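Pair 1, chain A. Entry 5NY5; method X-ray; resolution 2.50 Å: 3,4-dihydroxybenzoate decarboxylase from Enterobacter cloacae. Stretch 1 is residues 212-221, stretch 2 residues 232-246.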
# COMPACT_ATOMS: atom_id res chain seq x y z
N LEU A 212 1.56 -47.16 22.59
CA LEU A 212 0.56 -46.80 23.58
C LEU A 212 -0.83 -46.80 22.95
O LEU A 212 -1.00 -46.84 21.73
CB LEU A 212 0.84 -45.43 24.18
CG LEU A 212 2.30 -45.13 24.51
CD1 LEU A 212 2.48 -43.66 24.84
CD2 LEU A 212 2.77 -46.00 25.65
N ASP A 213 -1.83 -46.75 23.83
CA ASP A 213 -3.17 -46.38 23.42
C ASP A 213 -3.13 -45.04 22.69
O ASP A 213 -2.55 -44.08 23.22
CB ASP A 213 -4.07 -46.29 24.66
CG ASP A 213 -5.55 -46.15 24.33
OD1 ASP A 213 -5.89 -45.88 23.17
OD2 ASP A 213 -6.37 -46.30 25.26
N PRO A 214 -3.69 -44.95 21.49
CA PRO A 214 -3.74 -43.64 20.81
C PRO A 214 -4.36 -42.55 21.67
O PRO A 214 -4.00 -41.37 21.51
CB PRO A 214 -4.59 -43.93 19.57
CG PRO A 214 -4.32 -45.36 19.28
CD PRO A 214 -4.14 -46.04 20.61
N ALA A 215 -5.26 -42.90 22.59
CA ALA A 215 -5.82 -41.91 23.50
C ALA A 215 -4.73 -41.26 24.33
O ALA A 215 -4.81 -40.06 24.64
CB ALA A 215 -6.87 -42.56 24.40
N ILE A 216 -3.70 -42.02 24.70
CA ILE A 216 -2.61 -41.44 25.48
C ILE A 216 -1.79 -40.49 24.63
O ILE A 216 -1.53 -39.34 25.03
CB ILE A 216 -1.73 -42.56 26.08
CG1 ILE A 216 -2.55 -43.42 27.05
CG2 ILE A 216 -0.53 -41.96 26.78
CD1 ILE A 216 -1.74 -44.48 27.77
N TYR A 217 -1.36 -40.94 23.45
CA TYR A 217 -0.57 -40.09 22.57
C TYR A 217 -1.31 -38.80 22.23
O TYR A 217 -0.71 -37.72 22.20
CB TYR A 217 -0.22 -40.85 21.29
CG TYR A 217 1.05 -41.66 21.36
CD1 TYR A 217 2.23 -41.10 21.81
CD2 TYR A 217 1.06 -42.99 20.97
CE1 TYR A 217 3.40 -41.84 21.87
CE2 TYR A 217 2.22 -43.74 21.02
CZ TYR A 217 3.39 -43.16 21.48
OH TYR A 217 4.54 -43.91 21.53
N ILE A 218 -2.62 -38.89 21.98
CA ILE A 218 -3.39 -37.73 21.55
C ILE A 218 -3.62 -36.79 22.73
O ILE A 218 -3.42 -35.57 22.63
CB ILE A 218 -4.71 -38.17 20.91
CG1 ILE A 218 -4.44 -38.92 19.61
CG2 ILE A 218 -5.62 -36.97 20.67
CD1 ILE A 218 -5.67 -39.58 19.02
N GLY A 219 -4.05 -37.33 23.87
CA GLY A 219 -4.34 -36.50 25.02
C GLY A 219 -3.12 -35.83 25.61
O GLY A 219 -3.22 -34.75 26.20
N ALA A 220 -1.95 -36.45 25.45
CA ALA A 220 -0.73 -35.90 26.04
C ALA A 220 -0.32 -34.58 25.41
O ALA A 220 0.49 -33.85 26.00
CB ALA A 220 0.41 -36.91 25.91
N CYS A 221 -0.84 -34.25 24.23
CA CYS A 221 -0.45 -33.04 23.53
C CYS A 221 -1.25 -31.81 23.97
O CYS A 221 -0.92 -30.70 23.54
CB CYS A 221 -0.60 -33.23 22.02
SG CYS A 221 0.45 -34.53 21.35
N ASN A 232 -0.75 -35.23 34.82
CA ASN A 232 -2.11 -34.83 34.46
C ASN A 232 -2.41 -34.99 32.98
O ASN A 232 -3.59 -35.13 32.62
CB ASN A 232 -2.35 -33.39 34.89
CG ASN A 232 -2.15 -33.18 36.38
OD1 ASN A 232 -1.04 -32.90 36.84
ND2 ASN A 232 -3.22 -33.33 37.15
N GLU A 233 -1.40 -34.97 32.11
CA GLU A 233 -1.68 -35.17 30.69
C GLU A 233 -2.24 -36.56 30.41
O GLU A 233 -2.88 -36.76 29.37
CB GLU A 233 -0.42 -34.94 29.86
CG GLU A 233 0.06 -33.50 29.84
CD GLU A 233 0.96 -33.16 31.00
OE1 GLU A 233 2.14 -32.82 30.76
OE2 GLU A 233 0.51 -33.25 32.16
N LEU A 234 -2.03 -37.51 31.32
CA LEU A 234 -2.63 -38.83 31.21
C LEU A 234 -4.10 -38.83 31.58
O LEU A 234 -4.81 -39.80 31.26
CB LEU A 234 -1.88 -39.83 32.08
CG LEU A 234 -0.40 -40.04 31.76
CD1 LEU A 234 0.23 -41.00 32.75
CD2 LEU A 234 -0.23 -40.55 30.34
N GLY A 235 -4.58 -37.79 32.25
CA GLY A 235 -5.98 -37.73 32.63
C GLY A 235 -6.93 -37.65 31.46
O GLY A 235 -8.10 -38.04 31.59
N VAL A 236 -6.47 -37.14 30.32
CA VAL A 236 -7.31 -37.08 29.13
C VAL A 236 -7.61 -38.48 28.62
O VAL A 236 -8.76 -38.82 28.33
CB VAL A 236 -6.66 -36.20 28.06
CG1 VAL A 236 -7.63 -35.92 26.92
CG2 VAL A 236 -6.16 -34.90 28.66
N ALA A 237 -6.56 -39.31 28.50
CA ALA A 237 -6.76 -40.68 28.03
C ALA A 237 -7.66 -41.46 28.97
O ALA A 237 -8.55 -42.19 28.52
CB ALA A 237 -5.40 -41.37 27.89
N GLY A 238 -7.46 -41.31 30.28
CA GLY A 238 -8.35 -41.96 31.23
C GLY A 238 -9.79 -41.52 31.07
O GLY A 238 -10.71 -42.33 31.20
N ALA A 239 -10.01 -40.24 30.78
CA ALA A 239 -11.36 -39.76 30.55
C ALA A 239 -11.91 -40.27 29.23
O ALA A 239 -13.10 -40.58 29.12
CB ALA A 239 -11.40 -38.24 30.60
N LEU A 240 -11.06 -40.36 28.21
CA LEU A 240 -11.50 -40.84 26.90
C LEU A 240 -11.89 -42.31 26.94
O LEU A 240 -12.72 -42.75 26.13
CB LEU A 240 -10.41 -40.60 25.86
CG LEU A 240 -10.23 -39.15 25.39
CD1 LEU A 240 -8.83 -38.93 24.87
CD2 LEU A 240 -11.26 -38.82 24.32
N ARG A 241 -11.31 -43.09 27.85
CA ARG A 241 -11.64 -44.50 27.98
C ARG A 241 -12.51 -44.81 29.18
O ARG A 241 -12.93 -45.96 29.33
CB ARG A 241 -10.36 -45.35 28.07
CG ARG A 241 -9.38 -45.17 26.92
CD ARG A 241 -10.03 -45.43 25.58
NE ARG A 241 -9.04 -45.45 24.50
CZ ARG A 241 -9.34 -45.45 23.21
NH1 ARG A 241 -10.61 -45.43 22.82
NH2 ARG A 241 -8.38 -45.47 22.30
N GLN A 242 -12.80 -43.83 30.04
CA GLN A 242 -13.52 -44.05 31.29
C GLN A 242 -12.84 -45.14 32.12
O GLN A 242 -13.49 -45.93 32.81
CB GLN A 242 -14.99 -44.40 31.03
CG GLN A 242 -15.82 -43.21 30.57
CD GLN A 242 -15.86 -42.10 31.60
OE1 GLN A 242 -15.14 -41.11 31.49
NE2 GLN A 242 -16.71 -42.26 32.61
N GLN A 243 -11.52 -45.18 32.04
CA GLN A 243 -10.69 -46.18 32.70
C GLN A 243 -9.32 -45.58 32.96
O GLN A 243 -8.63 -45.18 32.01
CB GLN A 243 -10.59 -47.44 31.85
CG GLN A 243 -9.78 -48.55 32.47
CD GLN A 243 -10.50 -49.23 33.61
OE1 GLN A 243 -11.73 -49.24 33.66
NE2 GLN A 243 -9.74 -49.80 34.53
N PRO A 244 -8.88 -45.50 34.21
CA PRO A 244 -7.62 -44.81 34.51
C PRO A 244 -6.42 -45.48 33.84
O PRO A 244 -6.35 -46.70 33.71
CB PRO A 244 -7.52 -44.90 36.04
CG PRO A 244 -8.44 -46.00 36.42
CD PRO A 244 -9.55 -45.98 35.42
N VAL A 245 -5.48 -44.64 33.40
CA VAL A 245 -4.23 -45.14 32.85
C VAL A 245 -3.39 -45.75 33.97
O VAL A 245 -3.22 -45.14 35.03
CB VAL A 245 -3.47 -44.01 32.14
CG1 VAL A 245 -2.16 -44.52 31.57
CG2 VAL A 245 -4.33 -43.41 31.05
N GLU A 246 -2.86 -46.94 33.73
CA GLU A 246 -2.11 -47.66 34.75
C GLU A 246 -0.62 -47.35 34.65
O GLU A 246 -0.05 -47.32 33.56
CB GLU A 246 -2.35 -49.17 34.63
CG GLU A 246 -3.77 -49.58 34.98
CD GLU A 246 -4.10 -51.00 34.55
OE1 GLU A 246 -5.30 -51.33 34.46
OE2 GLU A 246 -3.16 -51.78 34.29

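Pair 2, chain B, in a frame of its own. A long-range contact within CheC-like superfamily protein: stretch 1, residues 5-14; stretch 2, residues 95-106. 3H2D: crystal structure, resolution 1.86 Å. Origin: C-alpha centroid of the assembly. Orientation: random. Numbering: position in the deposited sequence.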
# COMPACT_ATOMS: atom_id res chain seq x y z
N ASN B 5 21.45 -0.66 -6.83
CA ASN B 5 21.14 0.09 -8.06
C ASN B 5 19.77 -0.18 -8.68
O ASN B 5 19.39 0.56 -9.57
CB ASN B 5 22.22 -0.17 -9.13
CG ASN B 5 23.56 0.42 -8.75
OD1 ASN B 5 23.67 1.60 -8.39
ND2 ASN B 5 24.58 -0.39 -8.82
N PHE B 6 19.05 -1.21 -8.25
CA PHE B 6 17.67 -1.40 -8.69
C PHE B 6 16.75 -0.25 -8.33
O PHE B 6 15.67 -0.11 -8.92
CB PHE B 6 17.10 -2.76 -8.24
CG PHE B 6 17.50 -3.89 -9.13
CD1 PHE B 6 16.87 -4.08 -10.35
CD2 PHE B 6 18.54 -4.75 -8.79
CE1 PHE B 6 17.29 -5.13 -11.23
CE2 PHE B 6 18.97 -5.80 -9.64
CZ PHE B 6 18.33 -5.98 -10.87
N ILE B 7 17.14 0.60 -7.37
CA ILE B 7 16.33 1.75 -7.04
C ILE B 7 16.52 2.89 -8.05
O ILE B 7 15.67 3.76 -8.14
CB ILE B 7 16.56 2.22 -5.57
CG1 ILE B 7 15.35 3.06 -5.07
CG2 ILE B 7 17.89 2.94 -5.39
CD1 ILE B 7 15.24 3.14 -3.59
N ASN B 8 17.64 2.88 -8.79
CA ASN B 8 18.00 3.99 -9.66
C ASN B 8 16.92 4.39 -10.69
O ASN B 8 16.64 5.56 -10.83
CB ASN B 8 19.36 3.77 -10.33
CG ASN B 8 20.51 3.80 -9.33
OD1 ASN B 8 20.31 4.23 -8.20
ND2 ASN B 8 21.69 3.37 -9.73
N PRO B 9 16.30 3.42 -11.40
CA PRO B 9 15.18 3.76 -12.33
C PRO B 9 14.01 4.49 -11.68
O PRO B 9 13.35 5.37 -12.31
CB PRO B 9 14.75 2.40 -12.86
CG PRO B 9 15.88 1.52 -12.61
CD PRO B 9 16.64 2.00 -11.46
N PHE B 10 13.73 4.14 -10.42
CA PHE B 10 12.68 4.77 -9.66
C PHE B 10 13.11 6.18 -9.22
O PHE B 10 12.34 7.15 -9.37
CB PHE B 10 12.32 3.90 -8.44
CG PHE B 10 11.82 2.53 -8.80
CD1 PHE B 10 10.49 2.32 -9.08
CD2 PHE B 10 12.71 1.44 -8.91
CE1 PHE B 10 10.01 1.03 -9.42
CE2 PHE B 10 12.26 0.18 -9.27
CZ PHE B 10 10.89 -0.03 -9.53
N LEU B 11 14.33 6.28 -8.72
CA LEU B 11 14.97 7.58 -8.41
C LEU B 11 14.90 8.54 -9.60
O LEU B 11 14.48 9.69 -9.47
CB LEU B 11 16.42 7.32 -8.04
CG LEU B 11 17.47 8.44 -7.94
CD1 LEU B 11 16.93 9.57 -7.13
CD2 LEU B 11 18.75 7.87 -7.29
N GLN B 12 15.36 8.07 -10.76
CA GLN B 12 15.44 8.92 -11.94
C GLN B 12 14.04 9.38 -12.36
O GLN B 12 13.83 10.54 -12.71
CB GLN B 12 16.14 8.16 -13.06
CG GLN B 12 17.63 7.87 -12.74
CD GLN B 12 18.28 6.74 -13.60
OE1 GLN B 12 17.70 6.26 -14.61
NE2 GLN B 12 19.51 6.33 -13.19
N SER B 13 13.09 8.45 -12.31
CA SER B 13 11.74 8.75 -12.73
C SER B 13 11.09 9.78 -11.79
O SER B 13 10.39 10.66 -12.27
CB SER B 13 10.87 7.48 -12.88
OG SER B 13 11.48 6.60 -13.81
N LEU B 14 11.31 9.66 -10.48
CA LEU B 14 10.75 10.60 -9.52
C LEU B 14 11.38 11.97 -9.77
O LEU B 14 10.68 12.97 -9.76
CB LEU B 14 11.01 10.15 -8.07
CG LEU B 14 10.46 11.09 -6.98
CD1 LEU B 14 8.88 11.23 -7.02
CD2 LEU B 14 10.96 10.68 -5.60
N ASN B 95 1.98 6.36 -10.36
CA ASN B 95 1.90 5.69 -11.65
C ASN B 95 3.03 6.12 -12.59
O ASN B 95 3.58 5.27 -13.31
CB ASN B 95 0.59 5.99 -12.37
CG ASN B 95 -0.51 5.05 -12.02
OD1 ASN B 95 -0.28 3.88 -11.70
ND2 ASN B 95 -1.77 5.57 -12.09
N MSE B 96 3.37 7.41 -12.61
CA MSE B 96 4.44 7.86 -13.52
C MSE B 96 5.84 7.42 -13.08
O MSE B 96 6.66 7.10 -13.93
CB MSE B 96 4.40 9.40 -13.70
CG MSE B 96 3.16 9.87 -14.33
SE MSE B 96 3.33 11.81 -14.68
CE MSE B 96 2.94 12.43 -12.91
N VAL B 97 6.11 7.40 -11.77
CA VAL B 97 7.39 6.89 -11.25
C VAL B 97 7.58 5.40 -11.60
O VAL B 97 8.63 4.96 -12.13
CB VAL B 97 7.49 7.13 -9.73
CG1 VAL B 97 8.74 6.40 -9.11
CG2 VAL B 97 7.54 8.64 -9.48
N THR B 98 6.53 4.63 -11.33
CA THR B 98 6.54 3.18 -11.54
C THR B 98 6.57 2.86 -13.00
O THR B 98 7.29 1.97 -13.44
CB THR B 98 5.30 2.53 -10.93
OG1 THR B 98 5.17 3.00 -9.58
CG2 THR B 98 5.43 0.95 -10.90
N GLY B 99 5.80 3.61 -13.78
CA GLY B 99 5.83 3.45 -15.23
C GLY B 99 7.13 3.77 -15.92
O GLY B 99 7.57 3.03 -16.83
N GLY B 100 7.77 4.86 -15.51
CA GLY B 100 9.07 5.20 -16.04
C GLY B 100 10.12 4.18 -15.66
O GLY B 100 10.99 3.83 -16.47
N ALA B 101 10.02 3.67 -14.43
CA ALA B 101 10.93 2.60 -13.97
C ALA B 101 10.71 1.32 -14.77
O ALA B 101 11.67 0.61 -15.16
CB ALA B 101 10.72 2.35 -12.50
N LYS B 102 9.43 0.98 -14.99
CA LYS B 102 9.10 -0.18 -15.84
C LYS B 102 9.75 -0.05 -17.22
O LYS B 102 10.34 -1.01 -17.71
CB LYS B 102 7.57 -0.27 -15.95
CG LYS B 102 7.11 -1.38 -16.87
CD LYS B 102 5.59 -1.42 -16.91
CE LYS B 102 5.03 -2.26 -18.04
NZ LYS B 102 5.70 -3.54 -18.30
N ASN B 103 9.64 1.13 -17.84
CA ASN B 103 10.27 1.37 -19.12
C ASN B 103 11.80 1.19 -19.09
O ASN B 103 12.36 0.49 -19.91
CB ASN B 103 9.96 2.77 -19.62
CG ASN B 103 10.46 2.99 -21.03
OD1 ASN B 103 10.24 2.17 -21.93
ND2 ASN B 103 11.12 4.08 -21.22
N LEU B 104 12.44 1.90 -18.17
CA LEU B 104 13.89 1.83 -18.01
C LEU B 104 14.42 0.40 -17.69
O LEU B 104 15.37 -0.06 -18.31
CB LEU B 104 14.31 2.81 -16.90
CG LEU B 104 14.16 4.30 -17.24
CD1 LEU B 104 14.40 5.17 -15.98
CD2 LEU B 104 15.07 4.70 -18.42
N LEU B 105 13.80 -0.27 -16.72
CA LEU B 105 14.09 -1.68 -16.40
C LEU B 105 13.79 -2.68 -17.53
O LEU B 105 14.56 -3.60 -17.78
CB LEU B 105 13.36 -2.08 -15.08
CG LEU B 105 14.01 -1.49 -13.83
CD1 LEU B 105 13.03 -1.52 -12.64
CD2 LEU B 105 15.37 -2.18 -13.50
N GLY B 106 12.71 -2.46 -18.27
CA GLY B 106 12.40 -3.28 -19.45
C GLY B 106 13.47 -3.22 -20.51
O GLY B 106 13.82 -4.27 -21.11

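Where pair 1 ties its two helices together with a salt bridge, pair 2 has no hydrogen bond across the contact and relies on apolar packing. In pair 1, Arg241(A) reaches back to Asp213(A) with two nearly straight hydrogen bonds, NH2 to OD1 at 2.7 Å and NE to OD2 at 2.9 Å, so the carboxylate lies along one edge of the guanidinium. Asp213(A) also caps its own helix: its OD1 accepts from the backbone N of Ala215(A) at 3.1 Å, and one side chain thus serves both the helix start and the contact. The superposition places Leu105(B) on Arg241(A) and Ile7(B) on Asp213(A). Ile7(B) points away from the other helix, and Leu105(B) instead packs its CG 3.7 Å from CG of Pro9(B) and its CD1 3.9 Å from CE2 of Phe10(B).

The shared frame is a pair of helices running in roughly opposite directions, at 136° in pair 1 and 130° in pair 2, with axes approaching to 7.7 and 8.0 Å; 14 central residues superpose at 0.6 Å. One close passage of the backbones matches Ala215(A) and Ala237(A), CA atoms 4.8 Å apart, with Pro9(B) and Ala101(B), CA atoms 4.7 Å apart. Alanine is common to both at the second position, and its small CB lets the neighbouring helix come near. Beside it, Ile216(A) matches Phe10(B): CG1 of Ile216(A) touches CB of Ala237(A) at 3.6 Å, whereas the flat ring of Phe10(B) receives CB of Ala101(B) over one face, 3.6 Å from the ring centroid, a CH-pi contact. Ile216(A) also extends its CD1 to CG1 of Val245(A) at 3.8 Å.

One turn along, the small and larger residues trade sides. Gly219(A) matches Ser13(B), and Val236(A) matches Gly100(B). In pair 1 the glycine CA lies 3.8 Å from CB of Val236(A); a CB on Gly219(A) would come within 2.8 Å of that same CB, a clash. In pair 2 the side chain of Ser13(B) sits as a knob among Val97(B), Gly100(B), Ala101(B) and Leu104(B), its OG 3.3 Å from C of Gly100(B), and a CB on the glycine would clash with that OG at 2.6 Å. The hydroxyl turns back to its own helix, donating to O of Pro9(B) at 2.7 Å. Leu240(A) and Leu104(B) coincide closely: CD1 of Leu240(A) lies 4.2 Å from CB of Ala215(A), and CB of Leu104(B) 4.1 Å from CB of Pro9(B).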